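Probable tRNA pseudouridine synthase D (Methanosarcina mazei, PDB 1Z2Z) probably isomerises the uridine at position 13 of transfer RNAs to pseudouridine, as a member of the TruD family of pseudouridine synthases. Local coordinates at residues Q28-F33 and T55-D60; E400-L403 and S408-V411; T346-G351 and V366-F371. All coordinates share one frame; numbering follows the deposited sequence.

Contact 1. Residues Q28-F33 and T55-D60; sequences QEIEDF and TKRDWD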
loop_
_atom_site.group_PDB
_atom_site.type_symbol
_atom_site.label_atom_id
_atom_site.label_comp_id
_atom_site.label_asym_id
_atom_site.label_seq_id
_atom_site.Cartn_x
_atom_site.Cartn_y
_atom_site.Cartn_z
ATOM N N GLN A 28 -0.785 -7.196 -19.449
ATOM C CA GLN A 28 -1.289 -7.950 -20.585
ATOM C C GLN A 28 -0.220 -8.962 -20.973
ATOM O O GLN A 28 -0.519 -10.075 -21.405
ATOM C CB GLN A 28 -1.602 -7.040 -21.772
ATOM C CG GLN A 28 -2.807 -7.550 -22.564
ATOM C CD GLN A 28 -2.860 -7.023 -23.977
ATOM O OE1 GLN A 28 -2.872 -5.814 -24.205
ATOM N NE2 GLN A 28 -2.895 -7.936 -24.940
ATOM N N GLU A 29 1.035 -8.563 -20.796
ATOM C CA GLU A 29 2.170 -9.417 -21.096
ATOM C C GLU A 29 3.198 -9.329 -19.982
ATOM O O GLU A 29 3.601 -8.240 -19.596
ATOM C CB GLU A 29 2.782 -9.009 -22.431
ATOM C CG GLU A 29 1.890 -9.408 -23.565
ATOM C CD GLU A 29 1.617 -10.885 -23.523
ATOM O OE1 GLU A 29 0.539 -11.327 -24.015
ATOM O OE2 GLU A 29 2.505 -11.608 -22.991
ATOM N N ILE A 30 3.617 -10.482 -19.471
ATOM C CA ILE A 30 4.584 -10.528 -18.387
ATOM C C ILE A 30 5.556 -9.349 -18.479
ATOM O O ILE A 30 5.665 -8.578 -17.539
ATOM C CB ILE A 30 5.360 -11.864 -18.400
ATOM C CG1 ILE A 30 4.392 -13.029 -18.653
ATOM C CG2 ILE A 30 6.053 -12.078 -17.074
ATOM C CD1 ILE A 30 3.324 -13.223 -17.588
ATOM N N GLU A 31 6.229 -9.168 -19.607
ATOM C CA GLU A 31 7.160 -8.052 -19.703
ATOM C C GLU A 31 6.520 -6.648 -19.599
ATOM O O GLU A 31 7.228 -5.645 -19.625
ATOM C CB GLU A 31 7.983 -8.134 -20.998
ATOM C CG GLU A 31 9.045 -9.239 -21.035
ATOM C CD GLU A 31 8.446 -10.641 -21.069
ATOM O OE1 GLU A 31 7.267 -10.781 -21.486
ATOM O OE2 GLU A 31 9.161 -11.605 -20.691
ATOM N N ASP A 32 5.199 -6.560 -19.475
ATOM C CA ASP A 32 4.554 -5.248 -19.383
ATOM C C ASP A 32 4.644 -4.639 -17.990
ATOM O O ASP A 32 4.122 -3.544 -17.733
ATOM C CB ASP A 32 3.083 -5.327 -19.802
ATOM C CG ASP A 32 2.901 -5.276 -21.315
ATOM O OD1 ASP A 32 1.739 -5.344 -21.767
ATOM O OD2 ASP A 32 3.916 -5.167 -22.042
ATOM N N PHE A 33 5.311 -5.352 -17.092
ATOM C CA PHE A 33 5.478 -4.881 -15.726
ATOM C C PHE A 33 6.857 -5.267 -15.228
ATOM O O PHE A 33 7.024 -6.309 -14.602
ATOM C CB PHE A 33 4.416 -5.493 -14.810
ATOM C CG PHE A 33 4.056 -4.616 -13.649
ATOM C CD1 PHE A 33 2.965 -3.758 -13.724
ATOM C CD2 PHE A 33 4.835 -4.605 -12.503
ATOM C CE1 PHE A 33 2.657 -2.898 -12.678
ATOM C CE2 PHE A 33 4.537 -3.747 -11.449
ATOM C CZ PHE A 33 3.445 -2.893 -11.539
ATOM N N THR A 55 16.122 -13.293 -10.834
ATOM C CA THR A 55 15.342 -12.695 -11.910
ATOM C C THR A 55 14.297 -13.728 -12.203
ATOM O O THR A 55 14.622 -14.856 -12.544
ATOM C CB THR A 55 16.178 -12.453 -13.168
ATOM O OG1 THR A 55 17.361 -11.711 -12.828
ATOM C CG2 THR A 55 15.362 -11.660 -14.184
ATOM N N LYS A 56 13.039 -13.349 -12.053
ATOM C CA LYS A 56 11.971 -14.294 -12.267
ATOM C C LYS A 56 10.894 -13.768 -13.203
ATOM O O LYS A 56 10.634 -12.569 -13.273
ATOM C CB LYS A 56 11.377 -14.712 -10.918
ATOM C CG LYS A 56 10.640 -13.622 -10.151
ATOM C CD LYS A 56 10.271 -14.111 -8.760
ATOM C CE LYS A 56 8.966 -13.501 -8.308
ATOM N NZ LYS A 56 8.921 -12.064 -8.649
ATOM N N ARG A 57 10.275 -14.681 -13.935
ATOM C CA ARG A 57 9.253 -14.309 -14.878
ATOM C C ARG A 57 7.977 -15.040 -14.550
ATOM O O ARG A 57 7.909 -16.271 -14.623
ATOM C CB ARG A 57 9.714 -14.655 -16.292
ATOM C CG ARG A 57 8.698 -14.343 -17.359
ATOM C CD ARG A 57 9.247 -14.561 -18.770
ATOM N NE ARG A 57 8.264 -14.162 -19.794
ATOM C CZ ARG A 57 7.083 -14.756 -19.989
ATOM N NH1 ARG A 57 6.270 -14.306 -20.934
ATOM N NH2 ARG A 57 6.717 -15.806 -19.253
ATOM N N ASP A 58 6.961 -14.281 -14.168
ATOM C CA ASP A 58 5.672 -14.866 -13.839
ATOM C C ASP A 58 5.754 -15.958 -12.758
ATOM O O ASP A 58 5.051 -16.970 -12.824
ATOM C CB ASP A 58 5.037 -15.433 -15.099
ATOM C CG ASP A 58 3.605 -15.806 -14.889
ATOM O OD1 ASP A 58 3.053 -16.574 -15.713
ATOM O OD2 ASP A 58 3.028 -15.327 -13.892
ATOM N N TRP A 59 6.616 -15.741 -11.767
ATOM C CA TRP A 59 6.784 -16.681 -10.662
ATOM C C TRP A 59 6.330 -16.055 -9.349
ATOM O O TRP A 59 6.437 -14.847 -9.152
ATOM C CB TRP A 59 8.249 -17.068 -10.479
ATOM C CG TRP A 59 8.738 -18.234 -11.265
ATOM C CD1 TRP A 59 9.205 -18.219 -12.546
ATOM C CD2 TRP A 59 8.953 -19.562 -10.773
ATOM N NE1 TRP A 59 9.715 -19.449 -12.877
ATOM C CE2 TRP A 59 9.572 -20.291 -11.817
ATOM C CE3 TRP A 59 8.687 -20.202 -9.561
ATOM C CZ2 TRP A 59 9.939 -21.633 -11.667
ATOM C CZ3 TRP A 59 9.046 -21.529 -9.412
ATOM C CH2 TRP A 59 9.667 -22.237 -10.467
ATOM N N ASP A 60 5.852 -16.904 -8.449
ATOM C CA ASP A 60 5.412 -16.496 -7.130
ATOM C C ASP A 60 6.569 -16.803 -6.189
ATOM O O ASP A 60 6.992 -17.962 -6.082
ATOM C CB ASP A 60 4.207 -17.317 -6.705
ATOM C CG ASP A 60 3.757 -16.992 -5.306
ATOM O OD1 ASP A 60 3.510 -17.933 -4.528
ATOM O OD2 ASP A 60 3.635 -15.787 -4.986
#
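A mixed apolar and ionic contact joins I30 and E31 of segment 28-33, in the loop that leads into strand 33-39, to R57 and D58 of segment 55-60, at and just beyond the C-terminal end of strand 49-57 in the mixed sheet. I30 lies over one face of the R57 guanidinium: its CG1 stands 3.1 Å above the plane, shifted toward the rim, and is 3.2 Å from R57 NH1. Its other branch, CG2, packs on the aliphatic part of the arginine, 3.5 Å from R57 CG, while CD1 reaches D58 CB at 3.7 Å. E31 comes in at the edge of the same guanidinium. The bond from R57 NE to E31 OE2 is 2.9 Å and moderately straight (153°). It meets the carboxylate oxygen on its syn side, with the two planes 33° apart. The arginine chain is extended from CG to NE, with CG anti to the backbone N (chi1 178°), which carries the head group across to I30 and E31. Apolar cover on one face and a carboxylate at the edge would probably limit how far this head group can turn. R57 NH2 has a long, weak ion pair with D112, before strand 113-121. I30 touches R88 and D58 touches K87, in loops bordering the predicted active site: the D58 side chain is about 9 Å from that of nucleophile D86. D32 makes a salt bridge to R140 of strand 130-142.

Contact 2. Residues E400-L403 and S408-V411; sequences EDEL and SKAV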
loop_
_atom_site.group_PDB
_atom_site.type_symbol
_atom_site.label_atom_id
_atom_site.label_comp_id
_atom_site.label_asym_id
_atom_site.label_seq_id
_atom_site.Cartn_x
_atom_site.Cartn_y
_atom_site.Cartn_z
ATOM N N GLU A 400 2.294 3.157 -30.443
ATOM C CA GLU A 400 1.307 2.198 -30.909
ATOM C C GLU A 400 1.643 0.822 -30.351
ATOM O O GLU A 400 2.802 0.401 -30.373
ATOM C CB GLU A 400 1.310 2.154 -32.444
ATOM C CG GLU A 400 0.356 1.120 -33.058
ATOM C CD GLU A 400 0.455 1.039 -34.577
ATOM O OE1 GLU A 400 1.552 0.721 -35.094
ATOM O OE2 GLU A 400 -0.570 1.288 -35.255
ATOM N N ASP A 401 0.631 0.122 -29.848
ATOM C CA ASP A 401 0.864 -1.203 -29.304
ATOM C C ASP A 401 0.425 -2.302 -30.252
ATOM O O ASP A 401 -0.744 -2.416 -30.638
ATOM C CB ASP A 401 0.173 -1.375 -27.944
ATOM C CG ASP A 401 -1.324 -1.555 -28.061
ATOM O OD1 ASP A 401 -1.929 -0.877 -28.921
ATOM O OD2 ASP A 401 -1.890 -2.360 -27.282
ATOM N N GLU A 402 1.407 -3.107 -30.621
ATOM C CA GLU A 402 1.219 -4.235 -31.506
ATOM C C GLU A 402 0.082 -5.137 -31.015
ATOM O O GLU A 402 -0.866 -5.398 -31.751
ATOM C CB GLU A 402 2.513 -5.045 -31.576
ATOM C CG GLU A 402 3.807 -4.214 -31.533
ATOM C CD GLU A 402 4.073 -3.540 -30.178
ATOM O OE1 GLU A 402 4.053 -4.229 -29.122
ATOM O OE2 GLU A 402 4.318 -2.310 -30.179
ATOM N N LEU A 403 0.168 -5.615 -29.777
ATOM C CA LEU A 403 -0.868 -6.500 -29.254
ATOM C C LEU A 403 -2.295 -6.015 -29.446
ATOM O O LEU A 403 -3.217 -6.823 -29.474
ATOM C CB LEU A 403 -0.653 -6.766 -27.771
ATOM C CG LEU A 403 0.397 -7.784 -27.342
ATOM C CD1 LEU A 403 1.800 -7.208 -27.438
ATOM C CD2 LEU A 403 0.071 -8.177 -25.911
ATOM N N SER A 408 -3.341 2.557 -28.524
ATOM C CA SER A 408 -1.999 2.995 -28.171
ATOM C C SER A 408 -1.538 2.355 -26.851
ATOM O O SER A 408 -2.309 1.671 -26.181
ATOM C CB SER A 408 -1.978 4.520 -28.071
ATOM O OG SER A 408 -2.511 5.101 -29.247
ATOM N N LYS A 409 -0.278 2.567 -26.492
ATOM C CA LYS A 409 0.266 2.021 -25.253
ATOM C C LYS A 409 1.114 3.092 -24.580
ATOM O O LYS A 409 1.578 4.022 -25.235
ATOM C CB LYS A 409 1.136 0.798 -25.546
ATOM C CG LYS A 409 2.359 1.141 -26.379
ATOM C CD LYS A 409 3.307 -0.020 -26.496
ATOM C CE LYS A 409 4.544 0.428 -27.219
ATOM N NZ LYS A 409 5.464 -0.696 -27.506
ATOM N N ALA A 410 1.328 2.958 -23.277
ATOM C CA ALA A 410 2.129 3.937 -22.542
ATOM C C ALA A 410 3.169 3.221 -21.690
ATOM O O ALA A 410 2.848 2.263 -20.998
ATOM C CB ALA A 410 1.223 4.785 -21.665
ATOM N N VAL A 411 4.413 3.680 -21.746
ATOM C CA VAL A 411 5.481 3.063 -20.969
ATOM C C VAL A 411 5.904 3.952 -19.801
ATOM O O VAL A 411 6.802 4.775 -19.948
ATOM C CB VAL A 411 6.736 2.799 -21.836
ATOM C CG1 VAL A 411 7.815 2.131 -21.006
ATOM C CG2 VAL A 411 6.376 1.928 -23.021
#
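K409 and D401 pack alongside each other through their aliphatic parts, and the lysine then runs on toward E402. D401 CB lies 3.4 Å from K409 CB, and both K409 CG and K409 CD stay within 3.7 Å of D401 CB, so the lysine stem passes over the aspartate methylene. In K409 the first torsion sets CG between the backbone N and the carbonyl carbon (chi1 64°), and from CG on the chain is straight to the amine, which brings its end beside the backbone of the opposite segment. K409 CE lies 3.6 Å from E400 O, and K409 NZ reaches E402 OE2 at 3.3 Å in a salt bridge whose hydrogen bond is weak. E402 starts out pointing away from strand 408-417, and its end comes back toward K409 as the chain bends at chi2 (69°); the two side chains cross obliquely. D401 holds its carboxylate apart from this ion pair: OD2 accepts a hydrogen bond from N404 ND2 in the connecting loop. In the backbone, E400 and S408 form an antiparallel non-hydrogen-bonded pair with CA atoms 4.4 Å apart, at the loop end of the hairpin made by strands 398-400 and 408-417. Their side chains diverge, and S408 OG is bonded to N144 O instead. Strand 130-142 borders strand 408-417 on the side away from 398-400, with a backbone hydrogen bond between A410 and V139. The chemistry divides along the lysine: its methylenes pack against D401, while its amine has a weak grip on E402, which also has a long, weak ion pair with R140. E402 would thus probably be shared between two positive charges, with neither holding it tightly.

Contact 3. Residues T346-G351 and V366-F371; sequences TEFASG and VSLEGF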
loop_
_atom_site.group_PDB
_atom_site.type_symbol
_atom_site.label_atom_id
_atom_site.label_comp_id
_atom_site.label_asym_id
_atom_site.label_seq_id
_atom_site.Cartn_x
_atom_site.Cartn_y
_atom_site.Cartn_z
ATOM N N THR A 346 -3.482 13.557 18.675
ATOM C CA THR A 346 -3.366 14.277 17.409
ATOM C C THR A 346 -3.332 15.773 17.628
ATOM O O THR A 346 -4.024 16.299 18.497
ATOM C CB THR A 346 -4.552 13.985 16.467
ATOM O OG1 THR A 346 -4.783 12.570 16.398
ATOM C CG2 THR A 346 -4.254 14.526 15.065
ATOM N N GLU A 347 -2.531 16.447 16.812
ATOM C CA GLU A 347 -2.383 17.889 16.877
ATOM C C GLU A 347 -2.875 18.495 15.572
ATOM O O GLU A 347 -2.117 18.589 14.606
ATOM C CB GLU A 347 -0.915 18.254 17.080
ATOM C CG GLU A 347 -0.632 19.740 17.175
ATOM C CD GLU A 347 0.832 20.058 16.926
ATOM O OE1 GLU A 347 1.696 19.353 17.490
ATOM O OE2 GLU A 347 1.129 21.014 16.172
ATOM N N PHE A 348 -4.142 18.896 15.533
ATOM C CA PHE A 348 -4.698 19.502 14.329
ATOM C C PHE A 348 -3.827 20.685 13.924
ATOM O O PHE A 348 -3.195 21.306 14.766
ATOM C CB PHE A 348 -6.133 19.978 14.580
ATOM C CG PHE A 348 -7.023 18.931 15.184
ATOM C CD1 PHE A 348 -6.777 17.574 14.967
ATOM C CD2 PHE A 348 -8.118 19.300 15.966
ATOM C CE1 PHE A 348 -7.613 16.595 15.524
ATOM C CE2 PHE A 348 -8.962 18.334 16.528
ATOM C CZ PHE A 348 -8.707 16.979 16.308
ATOM N N ALA A 349 -3.783 20.986 12.631
ATOM C CA ALA A 349 -2.990 22.107 12.143
ATOM C C ALA A 349 -3.769 23.418 12.344
ATOM O O ALA A 349 -4.912 23.404 12.796
ATOM C CB ALA A 349 -2.663 21.901 10.670
ATOM N N SER A 350 -3.148 24.547 12.018
ATOM C CA SER A 350 -3.819 25.836 12.172
ATOM C C SER A 350 -3.917 26.562 10.845
ATOM O O SER A 350 -3.164 26.273 9.915
ATOM C CB SER A 350 -3.076 26.727 13.172
ATOM O OG SER A 350 -3.258 26.278 14.506
ATOM N N GLY A 351 -4.842 27.511 10.767
ATOM C CA GLY A 351 -5.025 28.274 9.544
ATOM C C GLY A 351 -5.974 27.564 8.598
ATOM O O GLY A 351 -6.867 26.836 9.041
ATOM N N VAL A 366 -16.388 12.247 13.766
ATOM C CA VAL A 366 -15.278 11.595 14.451
ATOM C C VAL A 366 -14.992 12.284 15.774
ATOM O O VAL A 366 -15.129 13.504 15.885
ATOM C CB VAL A 366 -13.991 11.659 13.622
ATOM C CG1 VAL A 366 -12.892 10.861 14.311
ATOM C CG2 VAL A 366 -14.253 11.140 12.230
ATOM N N SER A 367 -14.576 11.494 16.764
ATOM C CA SER A 367 -14.253 11.995 18.101
ATOM C C SER A 367 -12.876 11.512 18.564
ATOM O O SER A 367 -12.653 10.311 18.709
ATOM C CB SER A 367 -15.316 11.526 19.100
ATOM O OG SER A 367 -15.427 10.112 19.100
ATOM N N LEU A 368 -11.958 12.446 18.799
ATOM C CA LEU A 368 -10.609 12.104 19.257
ATOM C C LEU A 368 -10.642 11.259 20.536
ATOM O O LEU A 368 -9.812 10.367 20.730
ATOM C CB LEU A 368 -9.791 13.381 19.512
ATOM C CG LEU A 368 -9.467 14.330 18.345
ATOM C CD1 LEU A 368 -8.555 13.632 17.349
ATOM C CD2 LEU A 368 -10.756 14.793 17.673
ATOM N N GLU A 369 -11.612 11.549 21.400
ATOM C CA GLU A 369 -11.795 10.848 22.670
ATOM C C GLU A 369 -12.313 9.442 22.399
ATOM O O GLU A 369 -12.424 8.618 23.307
ATOM C CB GLU A 369 -12.808 11.609 23.527
ATOM C CG GLU A 369 -12.550 13.110 23.561
ATOM C CD GLU A 369 -13.803 13.922 23.847
ATOM O OE1 GLU A 369 -14.809 13.749 23.116
ATOM O OE2 GLU A 369 -13.775 14.747 24.792
ATOM N N GLY A 370 -12.633 9.185 21.136
ATOM C CA GLY A 370 -13.147 7.888 20.743
ATOM C C GLY A 370 -12.069 6.889 20.368
ATOM O O GLY A 370 -12.322 5.683 20.379
ATOM N N PHE A 371 -10.875 7.382 20.034
ATOM C CA PHE A 371 -9.762 6.511 19.656
ATOM C C PHE A 371 -9.113 5.834 20.850
ATOM O O PHE A 371 -7.930 5.490 20.817
ATOM C CB PHE A 371 -8.688 7.278 18.877
ATOM C CG PHE A 371 -8.922 7.305 17.393
ATOM C CD1 PHE A 371 -9.614 8.357 16.798
ATOM C CD2 PHE A 371 -8.449 6.274 16.587
ATOM C CE1 PHE A 371 -9.840 8.381 15.420
ATOM C CE2 PHE A 371 -8.670 6.286 15.213
ATOM C CZ PHE A 371 -9.364 7.347 14.627
#
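The phenyl ring of F348 is met by L368 at its edge, with L368 CD2 in the plane of the ring; neither ring face receives an atom of V366-F371. The leucine branches gather around the far corner of the ring. F348 CZ is 3.3 Å from L368 CD2 and 3.4 Å from L368 CG, and the second methyl, CD1, leans to one side, 3.6 Å from F348 CE1. The two side chains approach from opposite directions, each turned toward the other segment. In F348, CG stands opposite the carbonyl carbon and beside the backbone N (chi1 -51°), which sends the ring out from the chain toward the leucine. T346, two residues earlier, comes in across the leucine at about a right angle, its OG1 4.0 Å from L368 CD1. That is a van der Waals approach, since the hydroxyl makes its hydrogen bond with G343 N. The contact is essentially apolar packing centred on one leucine, at the surface. A glycine in place of L368 is likely to leave the CZ edge of F348 and the side chain of T346 without their apolar partner, opening a gap between the two loops. Helix 352-363 closes in from beside the contact: N358 and L361 touch F348, and A349 N is bonded to E357 OE2. V366 and F371 pack on helix 263-287. The arrangement is that of two loops brought together from the two ends of one helix: T346-G351 runs into helix 352-363, with G351 at its N-cap, and V366-F371, with its 3-10 turn, follows it. The helix with its two flanking loops lies within the TRUD region characteristic of the family, away from the predicted nucleophile.

From the N terminus, contact 1 comes first, joining residues 28-33 to 55-60 and closing a loop that contains strand 33-39 and most of strand 49-57. Contact 3 follows far along the chain, joining the loops on either end of helix 352-363 and so closing a loop round that helix. Contact 2 is last and shortest, closing the loop between strands 398-400 and 408-417. The three loops are in series, none nesting in or crossing another. In space the order changes: contacts 1 and 2 reach the same sheet, their centres about 17 Å apart, and meet where Q28 and E29 pack on L403. Contact 3 lies across the centre of the chain, about 44 Å from contact 1, centre to centre.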